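Local coordinates for putative calcium-regulated periplasmic protein (Bacteroides thetaiotaomicron, PDB 3DB7) that is of unknown function but binds calcium ions between two subunits, and is thought to be a calcium-regulated periplasmic protein of the PepSY-like family, at residues L32-S37 with S43-F48; K53-K58 with W62-C67; E113-L118 with L122-N127. One frame throughout, in Å; residues are numbered along the deposited sequence. Where two conformers were deposited one is given.

All three contacts are antiparallel pairs of consecutive strands in one long sheet, and each has one calcium-binding face. Contact 2 lies closest to the chain's centre and is buried; contact 1, further out, is only partly buried, with L32 exposed at one end. They adjoin through strands 41-48 and 53-56 and share a calcium ion. Contact 3, about 19 Å from contact 2 between centres, is also buried but lies at the far end of the sheet. Contacts 1 and 2 bring glutamates to the metals, whereas 122-127 brings aspartates and a backbone carbonyl; these complementary sets meet across the two subunits. Contacts 2 and 3 each contain a classic bulge, while contact 1 runs in unbroken register.

Contact 1: residues L32-S37 with S43-F48; sequences LAKMES and SYEVIF. With CA (calcium ion), chain B; EDO (1,2-ethanediol), chain E.
E45 OE2 is held by a calcium ion at 2.3 Å and by a hydrogen bond from K53 NZ, and it stands 3.0 Å from E36 OE1, which binds the same ion. The metal is what lets two carboxylate oxygens come so close. E36 takes the calcium through both oxygens, OE1 at 2.5 Å and OE2 at 2.7 Å, E45 through OE2 alone, and the two carboxylate planes stand 77° apart. E55, together with D124, D126 and the carbonyl of I125 of the second subunit, completes the shell. Y41 OH is hydrogen-bonded to E36 OE2, and S43 OG, beside E36 CB, is hydrogen-bonded to E55, a second-shell contact to another ligand of the ion. The strands 30-38 and 41-48 form an antiparallel beta hairpin in the continuous sheet of this PepSY-like protein, with pairs of backbone bonds at L32-I47, K34-E45 and E36-S43; that from S43 N to E36 O measures 2.8 Å. On the metal-binding face K34 lies alongside E45: CG sits between the backbone N and the carbonyl carbon (chi1 71°) and the chain then runs extended, bringing NZ to 3.5 Å from E45 OE1 in a salt bridge, with D5 as its stronger partner. The opposite face carries A33 against V46 and M35, a selenomethionine, beside Y44. There M35 CG approaches Y44 CE1 to 3.9 Å, and SE stands 5.1 Å from the ring centroid, an oblique Met-aromatic contact.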
loop_
_atom_site.group_PDB
_atom_site.type_symbol
_atom_site.label_atom_id
_atom_site.label_comp_id
_atom_site.label_asym_id
_atom_site.label_seq_id
_atom_site.Cartn_x
_atom_site.Cartn_y
_atom_site.Cartn_z
ATOM N N LEU A 32 0.867 -14.751 -17.977
ATOM C CA LEU A 32 0.472 -13.603 -18.764
ATOM C C LEU A 32 1.463 -12.492 -18.471
ATOM O O LEU A 32 1.785 -12.253 -17.330
ATOM C CB LEU A 32 -0.933 -13.066 -18.389
ATOM C CG LEU A 32 -1.287 -11.728 -19.086
ATOM C CD1 LEU A 32 -1.478 -11.819 -20.607
ATOM C CD2 LEU A 32 -2.554 -11.146 -18.443
ATOM N N ALA A 33 1.896 -11.808 -19.513
ATOM C CA ALA A 33 2.653 -10.539 -19.441
ATOM C C ALA A 33 1.857 -9.462 -20.154
ATOM O O ALA A 33 1.209 -9.731 -21.179
ATOM C CB ALA A 33 4.047 -10.681 -20.080
ATOM N N LYS A 34 1.853 -8.255 -19.605
ATOM C CA LYS A 34 1.138 -7.160 -20.241
ATOM C C LYS A 34 1.845 -5.828 -19.998
ATOM O O LYS A 34 2.535 -5.649 -19.015
ATOM C CB LYS A 34 -0.311 -7.060 -19.764
ATOM C CG LYS A 34 -0.448 -6.566 -18.360
ATOM C CD LYS A 34 -1.922 -6.449 -17.918
ATOM C CE LYS A 34 -2.054 -5.663 -16.607
ATOM N NZ LYS A 34 -3.430 -5.847 -16.002
HETATM N N MSE A 35 1.612 -4.894 -20.905
HETATM C CA MSE A 35 1.856 -3.500 -20.696
HETATM C C MSE A 35 0.571 -2.864 -20.173
HETATM O O MSE A 35 -0.527 -3.034 -20.726
HETATM C CB MSE A 35 2.252 -2.839 -22.001
HETATM C CG MSE A 35 2.833 -1.470 -21.762
HETATM SE SE MSE A 35 3.468 -0.496 -23.329
HETATM C CE MSE A 35 1.776 -0.529 -24.187
ATOM N N GLU A 36 0.746 -2.135 -19.072
ATOM C CA GLU A 36 -0.330 -1.423 -18.353
ATOM C C GLU A 36 -0.063 0.045 -18.561
ATOM O O GLU A 36 1.074 0.489 -18.504
ATOM C CB GLU A 36 -0.330 -1.841 -16.901
ATOM C CG GLU A 36 -1.371 -1.143 -16.038
ATOM C CD GLU A 36 -1.191 -1.451 -14.551
ATOM O OE1 GLU A 36 -1.051 -2.644 -14.245
ATOM O OE2 GLU A 36 -1.172 -0.511 -13.726
ATOM N N SER A 37 -1.090 0.811 -18.848
ATOM C CA SER A 37 -0.851 2.233 -19.096
ATOM C C SER A 37 -2.082 3.064 -18.921
ATOM O O SER A 37 -3.217 2.541 -18.891
ATOM C CB SER A 37 -0.254 2.463 -20.495
ATOM O OG SER A 37 -1.234 2.160 -21.468
ATOM N N SER A 43 3.608 0.819 -17.330
ATOM C CA SER A 43 4.299 -0.206 -16.576
ATOM C C SER A 43 4.098 -1.542 -17.221
ATOM O O SER A 43 3.371 -1.672 -18.193
ATOM C CB SER A 43 3.788 -0.309 -15.135
ATOM O OG SER A 43 2.424 -0.617 -15.176
ATOM N N TYR A 44 4.793 -2.552 -16.690
ATOM C CA TYR A 44 4.731 -3.896 -17.203
ATOM C C TYR A 44 4.400 -4.817 -16.069
ATOM O O TYR A 44 5.069 -4.784 -15.046
ATOM C CB TYR A 44 6.099 -4.295 -17.806
ATOM C CG TYR A 44 6.471 -3.501 -19.018
ATOM C CD1 TYR A 44 6.010 -3.821 -20.280
ATOM C CD2 TYR A 44 7.262 -2.381 -18.880
ATOM C CE1 TYR A 44 6.366 -3.064 -21.373
ATOM C CE2 TYR A 44 7.593 -1.585 -19.953
ATOM C CZ TYR A 44 7.151 -1.930 -21.187
ATOM O OH TYR A 44 7.521 -1.120 -22.269
ATOM N N GLU A 45 3.445 -5.733 -16.246
ATOM C CA GLU A 45 3.114 -6.715 -15.226
ATOM C C GLU A 45 3.306 -8.106 -15.811
ATOM O O GLU A 45 2.947 -8.385 -16.963
ATOM C CB GLU A 45 1.649 -6.586 -14.748
ATOM C CG GLU A 45 1.304 -5.348 -13.877
ATOM C CD GLU A 45 -0.019 -5.413 -13.170
ATOM O OE1 GLU A 45 -0.938 -6.162 -13.537
ATOM O OE2 GLU A 45 -0.166 -4.631 -12.217
ATOM N N VAL A 46 3.867 -9.002 -15.009
ATOM C CA VAL A 46 3.943 -10.429 -15.340
ATOM C C VAL A 46 3.325 -11.232 -14.227
ATOM O O VAL A 46 3.682 -11.041 -13.076
ATOM C CB VAL A 46 5.425 -10.852 -15.634
ATOM C CG1 VAL A 46 6.326 -10.737 -14.380
ATOM C CG2 VAL A 46 5.514 -12.261 -16.264
ATOM N N ILE A 47 2.344 -12.080 -14.561
ATOM C CA ILE A 47 1.663 -12.950 -13.609
ATOM C C ILE A 47 2.137 -14.368 -13.899
ATOM O O ILE A 47 2.165 -14.821 -15.052
ATOM C CB ILE A 47 0.096 -12.871 -13.728
ATOM C CG1 ILE A 47 -0.379 -11.423 -13.625
ATOM C CG2 ILE A 47 -0.569 -13.787 -12.690
ATOM C CD1 ILE A 47 -0.082 -10.613 -14.827
ATOM N N PHE A 48 2.474 -15.104 -12.851
ATOM C CA PHE A 48 2.977 -16.464 -12.976
ATOM C C PHE A 48 1.804 -17.432 -12.800
ATOM O O PHE A 48 0.721 -17.032 -12.336
ATOM C CB PHE A 48 4.046 -16.675 -11.927
ATOM C CG PHE A 48 5.254 -15.836 -12.147
ATOM C CD1 PHE A 48 6.161 -16.125 -13.185
ATOM C CD2 PHE A 48 5.514 -14.749 -11.323
ATOM C CE1 PHE A 48 7.287 -15.330 -13.381
ATOM C CE2 PHE A 48 6.673 -13.975 -11.530
ATOM C CZ PHE A 48 7.527 -14.240 -12.551
HETATM CA CA CA B . -0.443 -2.328 -11.879
HETATM C C1 EDO E . 3.063 -15.321 -21.958
HETATM O O1 EDO E . 2.619 -15.517 -23.310
HETATM C C2 EDO E . 3.212 -13.818 -21.806
HETATM O O2 EDO E . 2.012 -13.087 -22.173
#

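Contact 2: residues K53-K58 with W62-C67; sequences KVEFDK and WEEVDC. With CA (calcium ion), chain C; CA (calcium ion), chain B.
K53 pairs with D66 and E55 with E64 in an antiparallel beta hairpin, which a classic beta bulge then shifts by one residue: E63 N (2.8 Å) and E64 N (3.2 Å) both donate to E55 O. In this PepSY-like sheet E55 and E64 supply part of a two-calcium site. E55 OE1 bridges the calcium ions, at 2.3 Å from one and 2.5 Å from the other, and OE2 adds a second bond to the latter. E64 OE1 binds the first ion, at 2.3 Å, with two waters and D124 and D126 of the second subunit. K53 bends about its CG-CD bond (chi3 80°), and its NZ meets E64 OE1 at 2.9 Å from above the carboxylate plane; this charge probably eases the acidic crowding. On the other face V54 CG1 lies beside V65 CG2 and, within its own strand, over the rim of the F56 ring; the F56 and W62 side chains diverge, though F56 CD1 still touches W62 CB at 4.0 Å. Helix 15-24 covers F56 and V65. Beyond the bulge D57, its OD1 held by N61 N, faces E63: one water donates to both D57 OD2, at 2.8 Å, and E63 OE2.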
loop_
_atom_site.group_PDB
_atom_site.type_symbol
_atom_site.label_atom_id
_atom_site.label_comp_id
_atom_site.label_asym_id
_atom_site.label_seq_id
_atom_site.Cartn_x
_atom_site.Cartn_y
_atom_site.Cartn_z
ATOM N N LYS A 53 2.888 -12.169 -8.921
ATOM C CA LYS A 53 2.998 -11.096 -9.903
ATOM C C LYS A 53 4.170 -10.196 -9.605
ATOM O O LYS A 53 4.474 -9.905 -8.426
ATOM C CB LYS A 53 1.702 -10.239 -9.910
ATOM C CG LYS A 53 1.620 -9.246 -11.046
ATOM C CD LYS A 53 0.575 -8.158 -10.803
ATOM C CE LYS A 53 1.077 -7.062 -9.893
ATOM N NZ LYS A 53 0.126 -5.928 -9.687
ATOM N N VAL A 54 4.776 -9.701 -10.666
ATOM C CA VAL A 54 5.735 -8.624 -10.539
ATOM C C VAL A 54 5.339 -7.498 -11.458
ATOM O O VAL A 54 4.906 -7.743 -12.595
ATOM C CB VAL A 54 7.183 -9.041 -10.915
ATOM C CG1 VAL A 54 8.161 -7.871 -10.742
ATOM C CG2 VAL A 54 7.636 -10.217 -10.035
ATOM N N GLU A 55 5.434 -6.261 -10.981
ATOM C CA GLU A 55 5.239 -5.079 -11.807
ATOM C C GLU A 55 6.507 -4.299 -11.862
ATOM O O GLU A 55 7.195 -4.136 -10.839
ATOM C CB GLU A 55 4.113 -4.206 -11.278
ATOM C CG GLU A 55 3.748 -3.062 -12.229
ATOM C CD GLU A 55 2.362 -2.511 -11.958
ATOM O OE1 GLU A 55 1.798 -2.688 -10.811
ATOM O OE2 GLU A 55 1.812 -1.915 -12.894
ATOM N N PHE A 56 6.798 -3.779 -13.049
ATOM C CA PHE A 56 8.001 -3.039 -13.368
ATOM C C PHE A 56 7.651 -1.680 -13.921
ATOM O O PHE A 56 6.611 -1.504 -14.578
ATOM C CB PHE A 56 8.842 -3.771 -14.432
ATOM C CG PHE A 56 9.198 -5.193 -14.098
ATOM C CD1 PHE A 56 10.404 -5.468 -13.447
ATOM C CD2 PHE A 56 8.424 -6.257 -14.526
ATOM C CE1 PHE A 56 10.755 -6.765 -13.180
ATOM C CE2 PHE A 56 8.788 -7.569 -14.258
ATOM C CZ PHE A 56 9.939 -7.807 -13.599
ATOM N N ASP A 57 8.535 -0.741 -13.676
ATOM C CA ASP A 57 8.380 0.583 -14.326
ATOM C C ASP A 57 8.767 0.495 -15.775
ATOM O O ASP A 57 9.156 -0.574 -16.253
ATOM C CB ASP A 57 9.136 1.691 -13.562
ATOM C CG ASP A 57 10.626 1.607 -13.639
ATOM O OD1 ASP A 57 11.190 0.885 -14.467
ATOM O OD2 ASP A 57 11.250 2.402 -12.874
ATOM N N LYS A 58 8.653 1.625 -16.450
ATOM C CA LYS A 58 8.878 1.675 -17.894
ATOM C C LYS A 58 10.298 1.296 -18.287
ATOM O O LYS A 58 10.547 0.911 -19.452
ATOM C CB LYS A 58 8.531 3.081 -18.467
ATOM C CG LYS A 58 9.428 4.143 -17.946
ATOM C CD LYS A 58 9.035 5.564 -18.393
ATOM C CE LYS A 58 10.056 6.557 -17.892
ATOM N N TRP A 62 11.908 -3.194 -11.017
ATOM C CA TRP A 62 10.740 -3.659 -10.271
ATOM C C TRP A 62 10.199 -2.583 -9.370
ATOM O O TRP A 62 10.974 -1.824 -8.748
ATOM C CB TRP A 62 11.033 -4.940 -9.488
ATOM C CG TRP A 62 11.956 -4.835 -8.334
ATOM C CD1 TRP A 62 13.304 -5.004 -8.349
ATOM C CD2 TRP A 62 11.592 -4.569 -6.957
ATOM N NE1 TRP A 62 13.815 -4.853 -7.059
ATOM C CE2 TRP A 62 12.775 -4.599 -6.203
ATOM C CE3 TRP A 62 10.377 -4.291 -6.300
ATOM C CZ2 TRP A 62 12.788 -4.371 -4.836
ATOM C CZ3 TRP A 62 10.396 -4.084 -4.969
ATOM C CH2 TRP A 62 11.598 -4.140 -4.245
ATOM N N GLU A 63 8.863 -2.560 -9.263
ATOM C CA GLU A 63 8.170 -1.665 -8.325
ATOM C C GLU A 63 7.269 -2.430 -7.352
ATOM O O GLU A 63 6.981 -1.921 -6.266
ATOM C CB GLU A 63 7.355 -0.608 -9.050
ATOM C CG GLU A 63 8.203 0.476 -9.665
ATOM C CD GLU A 63 7.453 1.580 -10.380
ATOM O OE1 GLU A 63 6.526 1.286 -11.150
ATOM O OE2 GLU A 63 7.913 2.738 -10.233
ATOM N N GLU A 64 6.860 -3.661 -7.723
ATOM C CA GLU A 64 5.989 -4.483 -6.889
ATOM C C GLU A 64 6.319 -5.901 -7.124
ATOM O O GLU A 64 6.372 -6.337 -8.276
ATOM C CB GLU A 64 4.519 -4.232 -7.234
ATOM C CG GLU A 64 3.548 -5.116 -6.473
ATOM C CD GLU A 64 2.092 -5.066 -7.013
ATOM O OE1 GLU A 64 1.777 -4.272 -7.960
ATOM O OE2 GLU A 64 1.287 -5.845 -6.486
ATOM N N VAL A 65 6.598 -6.651 -6.089
ATOM C CA VAL A 65 6.733 -8.094 -6.150
ATOM C C VAL A 65 5.704 -8.669 -5.195
ATOM O O VAL A 65 5.846 -8.535 -3.970
ATOM C CB VAL A 65 8.155 -8.550 -5.753
ATOM C CG1 VAL A 65 8.225 -10.082 -5.755
ATOM C CG2 VAL A 65 9.191 -7.932 -6.687
ATOM N N ASP A 66 4.633 -9.253 -5.743
ATOM C CA ASP A 66 3.527 -9.790 -4.939
ATOM C C ASP A 66 3.559 -11.294 -5.018
ATOM O O ASP A 66 3.135 -11.911 -6.026
ATOM C CB ASP A 66 2.178 -9.262 -5.439
ATOM C CG ASP A 66 1.026 -9.724 -4.597
ATOM O OD1 ASP A 66 1.265 -10.622 -3.760
ATOM O OD2 ASP A 66 -0.105 -9.188 -4.766
ATOM N N CYS A 67 4.122 -11.885 -3.982
ATOM C CA CYS A 67 4.238 -13.318 -3.893
ATOM C C CYS A 67 3.358 -13.854 -2.791
ATOM O O CYS A 67 3.727 -14.759 -2.066
ATOM C CB CYS A 67 5.699 -13.706 -3.675
ATOM S SG CYS A 67 6.749 -13.454 -5.117
HETATM CA CA CA C . 1.454 -2.107 -8.598
HETATM CA CA CA B . -0.443 -2.328 -11.879
HETATM O O HOH W 1 9.853 4.442 -11.516
HETATM O O HOH W 2 2.228 -1.524 -6.330
HETATM O O HOH W 3 3.671 -1.205 -8.924
#

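Contact 3: residues E113-L118 with L122-N127; sequences ELKFDL and LIDIDN. With CA (calcium ion), chain D; CA (calcium ion), chain F.
K115 CB lies 3.8 Å from D124 CB and the same distance from I123 CG1, because I123 and D124 both face K115 across a classic beta bulge in the hairpin of strands 113-117 and 122-126. Further out, the side chain crosses D124 obliquely: CD comes within 4.0 Å of D124 OD2, where the chain bends (chi3 64°) and carries NZ away from direct contact with the carboxylate. NZ instead donates to a water at 2.9 Å, which in turn donates to D124 OD2; D103 adds a long, weak ion pair to the same nitrogen. The carboxylate so approached is a calcium ligand on both oxygens, OD1 at 2.3 Å from one ion and OD2 bound to a second. D126 OD1 bridges these two metals, OD2 also holds the second, and the carbonyl of I125 reaches the first. E36, E45, E55 and E64 of the second subunit supply further ligands, so this end of the sheet joins the two copies through metal. At the bulge K115 O takes I123 N at 2.8 Å and D124 N only weakly. Behind this face the apolar side chains turn toward helix 79-88: L114 CD2 packs on I125 CG1 at 3.8 Å, and L122 CD1 makes a CH-pi contact over one face of the F116 ring, 4.2 Å from its centroid and 25° off the normal.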
loop_
_atom_site.group_PDB
_atom_site.type_symbol
_atom_site.label_atom_id
_atom_site.label_comp_id
_atom_site.label_asym_id
_atom_site.label_seq_id
_atom_site.Cartn_x
_atom_site.Cartn_y
_atom_site.Cartn_z
ATOM N N GLU A 113 1.834 -4.606 7.918
ATOM C CA GLU A 113 2.451 -3.884 6.820
ATOM C C GLU A 113 3.460 -2.896 7.432
ATOM O O GLU A 113 3.130 -2.211 8.394
ATOM C CB GLU A 113 1.424 -3.093 6.012
ATOM C CG GLU A 113 0.329 -3.950 5.420
ATOM C CD GLU A 113 -0.644 -3.151 4.514
ATOM O OE1 GLU A 113 -0.346 -1.982 4.158
ATOM O OE2 GLU A 113 -1.680 -3.731 4.121
ATOM N N LEU A 114 4.669 -2.910 6.889
ATOM C CA LEU A 114 5.731 -2.046 7.354
ATOM C C LEU A 114 6.142 -1.131 6.233
ATOM O O LEU A 114 6.083 -1.526 5.077
ATOM C CB LEU A 114 6.956 -2.905 7.730
ATOM C CG LEU A 114 6.753 -4.054 8.724
ATOM C CD1 LEU A 114 8.030 -4.861 8.824
ATOM C CD2 LEU A 114 6.279 -3.530 10.065
ATOM N N LYS A 115 6.505 0.082 6.557
ATOM C CA LYS A 115 7.076 1.013 5.576
ATOM C C LYS A 115 8.403 1.485 6.088
ATOM O O LYS A 115 8.577 1.758 7.276
ATOM C CB LYS A 115 6.129 2.188 5.366
ATOM C CG LYS A 115 4.858 1.798 4.631
ATOM C CD LYS A 115 3.858 2.975 4.454
ATOM C CE LYS A 115 4.406 4.034 3.610
ATOM N NZ LYS A 115 3.375 5.182 3.397
ATOM N N PHE A 116 9.325 1.636 5.150
ATOM C CA PHE A 116 10.701 2.093 5.435
ATOM C C PHE A 116 11.026 3.224 4.453
ATOM O O PHE A 116 10.631 3.164 3.261
ATOM C CB PHE A 116 11.710 0.978 5.247
ATOM C CG PHE A 116 11.468 -0.191 6.114
ATOM C CD1 PHE A 116 10.548 -1.176 5.748
ATOM C CD2 PHE A 116 12.175 -0.340 7.304
ATOM C CE1 PHE A 116 10.332 -2.273 6.571
ATOM C CE2 PHE A 116 11.978 -1.443 8.102
ATOM C CZ PHE A 116 11.063 -2.399 7.747
ATOM N N ASP A 117 11.809 4.196 4.879
ATOM C CA ASP A 117 12.351 5.147 3.918
ATOM C C ASP A 117 13.475 4.467 3.133
ATOM O O ASP A 117 13.794 3.286 3.325
ATOM C CB ASP A 117 12.741 6.488 4.606
ATOM C CG ASP A 117 13.985 6.386 5.488
ATOM O OD1 ASP A 117 14.719 5.376 5.412
ATOM O OD2 ASP A 117 14.203 7.345 6.298
ATOM N N LEU A 118 14.042 5.215 2.198
ATOM C CA LEU A 118 15.017 4.622 1.284
ATOM C C LEU A 118 16.351 4.363 1.969
ATOM O O LEU A 118 17.240 3.702 1.375
ATOM C CB LEU A 118 15.147 5.454 -0.020
ATOM C CG LEU A 118 13.915 5.441 -0.940
ATOM C CD1 LEU A 118 14.233 6.102 -2.314
ATOM C CD2 LEU A 118 13.382 4.059 -1.139
ATOM N N LEU A 122 12.514 2.742 9.660
ATOM C CA LEU A 122 11.103 2.463 9.803
ATOM C C LEU A 122 10.304 3.736 9.882
ATOM O O LEU A 122 10.640 4.624 10.656
ATOM C CB LEU A 122 10.877 1.667 11.094
ATOM C CG LEU A 122 9.463 1.155 11.314
ATOM C CD1 LEU A 122 9.140 -0.032 10.328
ATOM C CD2 LEU A 122 9.242 0.702 12.764
ATOM N N ILE A 123 9.247 3.826 9.084
ATOM C CA ILE A 123 8.362 5.002 9.134
ATOM C C ILE A 123 6.887 4.672 9.323
ATOM O O ILE A 123 6.076 5.589 9.488
ATOM C CB ILE A 123 8.562 5.899 7.890
ATOM C CG1 ILE A 123 8.227 5.179 6.579
ATOM C CG2 ILE A 123 10.036 6.528 7.915
ATOM C CD1 ILE A 123 8.264 6.081 5.347
ATOM N N ASP A 124 6.531 3.388 9.370
ATOM C CA ASP A 124 5.151 2.996 9.694
ATOM C C ASP A 124 5.087 1.512 10.008
ATOM O O ASP A 124 5.743 0.710 9.382
ATOM C CB ASP A 124 4.231 3.273 8.519
ATOM C CG ASP A 124 2.739 3.365 8.896
ATOM O OD1 ASP A 124 2.397 3.161 10.075
ATOM O OD2 ASP A 124 1.965 3.646 7.930
ATOM N N ILE A 125 4.301 1.166 11.018
ATOM C CA ILE A 125 3.806 -0.195 11.212
ATOM C C ILE A 125 2.289 -0.141 11.288
ATOM O O ILE A 125 1.738 0.676 12.022
ATOM C CB ILE A 125 4.274 -0.786 12.543
ATOM C CG1 ILE A 125 5.817 -0.772 12.619
ATOM C CG2 ILE A 125 3.704 -2.250 12.715
ATOM C CD1 ILE A 125 6.382 -1.461 13.885
ATOM N N ASP A 126 1.613 -0.976 10.495
ATOM C CA ASP A 126 0.168 -1.117 10.531
ATOM C C ASP A 126 -0.160 -2.562 10.800
ATOM O O ASP A 126 0.338 -3.459 10.117
ATOM C CB ASP A 126 -0.419 -0.702 9.201
ATOM C CG ASP A 126 -0.288 0.788 8.948
ATOM O OD1 ASP A 126 -0.268 1.564 9.943
ATOM O OD2 ASP A 126 -0.187 1.180 7.753
ATOM N N ASN A 127 -0.980 -2.794 11.800
ATOM C CA ASN A 127 -1.372 -4.149 12.108
ATOM C C ASN A 127 -2.789 -4.453 11.735
ATOM O O ASN A 127 -3.558 -3.578 11.321
ATOM C CB ASN A 127 -1.165 -4.443 13.579
ATOM C CG ASN A 127 0.263 -4.249 13.991
ATOM O OD1 ASN A 127 1.152 -4.892 13.440
ATOM N ND2 ASN A 127 0.503 -3.352 14.941
ATOM O OXT ASN A 127 -3.182 -5.622 11.873
HETATM CA CA CA D . 0.811 2.846 11.746
HETATM CA CA CA F . -0.431 3.549 8.228
HETATM O O HOH W 4 2.749 0.520 7.088
HETATM O O HOH W 5 -1.538 -0.113 5.759
HETATM O O HOH W 6 2.711 5.698 6.193
HETATM O O HOH W 7 -0.332 5.908 7.717
HETATM O O HOH W 8 -0.706 3.668 5.780
#